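Local coordinates for probable adhesion protein (Pseudomonas aeruginosa PAO1, PDB 6R3Z), which probably serves as the periplasmic solute-binding component of a metal transport system, holding ferrous iron and other divalent metal ions, at residues 196-199 with 200-203. Numbering follows the deposited sequence.
Sequences EPAH and GIEP. With NI (nickel (II) ion), chain B; EDO (1,2-ethanediol), chain D.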
ATOM      1  N   GLU A 196       4.059 -10.044 -12.739  1.00 21.15           N
ATOM      2  CA  GLU A 196       4.279 -11.079 -11.714  1.00 21.06           C
ATOM      3  C   GLU A 196       3.079 -12.054 -11.723  1.00 23.64           C
ATOM      4  O   GLU A 196       1.925 -11.622 -11.623  1.00 22.59           O
ATOM      5  CB  GLU A 196       4.440 -10.444 -10.337  1.00 20.90           C
ATOM      6  CG  GLU A 196       5.805  -9.796 -10.172  1.00 22.54           C
ATOM      7  CD  GLU A 196       6.121  -9.265  -8.787  1.00 38.14           C
ATOM      8  OE1 GLU A 196       5.193  -9.097  -7.964  1.00 24.01           O
ATOM      9  OE2 GLU A 196       7.317  -9.027  -8.523  1.00 30.25           O
ATOM     10  N   PRO A 197       3.320 -13.364 -11.903  1.00 22.80           N
ATOM     11  CA  PRO A 197       2.178 -14.310 -11.979  1.00 22.92           C
ATOM     12  C   PRO A 197       1.340 -14.419 -10.701  1.00 27.21           C
ATOM     13  O   PRO A 197       0.177 -14.838 -10.755  1.00 28.53           O
ATOM     14  CB  PRO A 197       2.832 -15.641 -12.363  1.00 24.80           C
ATOM     15  CG  PRO A 197       4.274 -15.509 -11.921  1.00 28.89           C
ATOM     16  CD  PRO A 197       4.616 -14.044 -12.099  1.00 24.27           C
ATOM     17  N   ALA A 198       1.936 -14.053  -9.558  1.00 24.06           N
ATOM     18  CA  ALA A 198       1.279 -14.025  -8.239  1.00 23.58           C
ATOM     19  C   ALA A 198       2.007 -12.995  -7.391  1.00 25.50           C
ATOM     20  O   ALA A 198       3.138 -12.609  -7.723  1.00 24.30           O
ATOM     21  CB  ALA A 198       1.353 -15.399  -7.565  1.00 24.54           C
ATOM     22  N   HIS A 199       1.352 -12.540  -6.318  1.00 22.62           N
ATOM     23  CA  HIS A 199       1.889 -11.507  -5.424  1.00 21.67           C
ATOM     24  C   HIS A 199       3.348 -11.744  -5.001  1.00 25.61           C
ATOM     25  O   HIS A 199       3.640 -12.697  -4.264  1.00 25.52           O
ATOM     26  CB  HIS A 199       0.992 -11.327  -4.177  1.00 22.12           C
ATOM     27  CG  HIS A 199       1.363 -10.138  -3.346  1.00 24.39           C
ATOM     28  ND1 HIS A 199       1.193 -10.136  -1.972  1.00 25.36           N
ATOM     29  CD2 HIS A 199       1.872  -8.936  -3.721  1.00 25.10           C
ATOM     30  CE1 HIS A 199       1.613  -8.947  -1.559  1.00 24.25           C
ATOM     31  NE2 HIS A 199       2.048  -8.206  -2.567  1.00 23.93           N
ATOM     32  N   GLY A 200       4.243 -10.900  -5.533  1.00 22.66           N
ATOM     33  CA  GLY A 200       5.668 -10.900  -5.223  1.00 23.27           C
ATOM     34  C   GLY A 200       6.475 -12.046  -5.786  1.00 28.25           C
ATOM     35  O   GLY A 200       7.613 -12.256  -5.363  1.00 29.31           O
ATOM     36  N   ILE A 201       5.897 -12.782  -6.753  1.00 23.89           N
ATOM     37  CA  ILE A 201       6.549 -13.922  -7.417  1.00 24.72           C
ATOM     38  C   ILE A 201       7.092 -13.494  -8.777  1.00 28.26           C
ATOM     39  O   ILE A 201       6.343 -12.963  -9.609  1.00 27.29           O
ATOM     40  CB  ILE A 201       5.591 -15.157  -7.496  1.00 28.21           C
ATOM     41  CG1 ILE A 201       5.075 -15.584  -6.077  1.00 30.25           C
ATOM     42  CG2 ILE A 201       6.241 -16.345  -8.223  1.00 27.22           C
ATOM     43  CD1 ILE A 201       6.160 -15.750  -4.959  1.00 35.23           C
ATOM     44  N   GLU A 202       8.399 -13.706  -8.985  1.00 25.52           N
ATOM     45  CA  GLU A 202       9.077 -13.351 -10.221  1.00 26.04           C
ATOM     46  C   GLU A 202       8.581 -14.290 -11.348  1.00 27.98           C
ATOM     47  O   GLU A 202       8.478 -15.498 -11.114  1.00 27.39           O
ATOM     48  CB  GLU A 202      10.606 -13.486 -10.029  1.00 28.55           C
ATOM     49  CG  GLU A 202      11.485 -13.051 -11.192  1.00 44.07           C
ATOM     50  CD  GLU A 202      12.970 -12.948 -10.874  1.00 69.03           C
ATOM     51  OE1 GLU A 202      13.314 -12.641  -9.709  1.00 64.70           O
ATOM     52  OE2 GLU A 202      13.794 -13.162 -11.795  1.00 59.12           O
ATOM     53  N   PRO A 203       8.308 -13.778 -12.569  1.00 23.88           N
ATOM     54  CA  PRO A 203       7.934 -14.695 -13.669  1.00 23.15           C
ATOM     55  C   PRO A 203       9.114 -15.556 -14.110  1.00 25.65           C
ATOM     56  O   PRO A 203      10.261 -15.151 -13.949  1.00 25.36           O
ATOM     57  CB  PRO A 203       7.555 -13.742 -14.807  1.00 24.79           C
ATOM     58  CG  PRO A 203       8.368 -12.484 -14.539  1.00 29.23           C
ATOM     59  CD  PRO A 203       8.396 -12.371 -13.032  1.00 25.10           C
TER
HETATM   60 NI    NI B 401       2.759  -6.186  -2.436  1.00 22.78          NI
HETATM   61  C1  EDO D 403      12.698 -12.989 -15.069  1.00 40.22           C
HETATM   62  O1  EDO D 403      14.041 -12.858 -14.607  1.00 41.72           O
HETATM   63  C2  EDO D 403      12.667 -14.090 -16.144  1.00 39.45           C
HETATM   64  O2  EDO D 403      12.924 -15.326 -15.494  1.00 41.82           O
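Ile201 N donates to Ala198 O at 2.9 Å, and an N-H...O angle of 164° makes this the straight bond that closes the turn. His199 and Gly200 are the two corner residues; the positive phi of Gly200, following a negative phi at His199, identifies a type II beta turn. Glu196 reaches the same corner from the preceding arm: its chain runs extended beyond CG, and OE1 accepts a weak bond from Gly200 N, bent to 127° at 3.2 Å. Along the way CB and CG of Glu196 lie against Ile201 O, with CB 3.2 Å from it. Pro197 CD meets that oxygen as well, so this buried carbonyl, which has no polar partner in the model, is lined by carbon. Beyond it, Pro197 CD packs against Pro203 CB at 4.0 Å, while Ala198 CB and Ile201 CG1 touch on the exposed side of the loop. At the turn's apex, CG of His199 lies anti to the backbone N (chi1 -170°), which directs the imidazole to the nickel ion while CD2 stays beside Gly200 N. The metal bond from NE2 measures 2.1 Å. His41, His66, His111, His177 and His250 complete the six-histidine site. OE1 of Glu196 also makes a weak hydrogen bond with ND1 of His177, linking the turn to a second ligand. The loop, between strand 193-194 and helix 205-217, thus presents a metal-binding histidine at a type II turn in the metal site of this family 9 solute-binding protein.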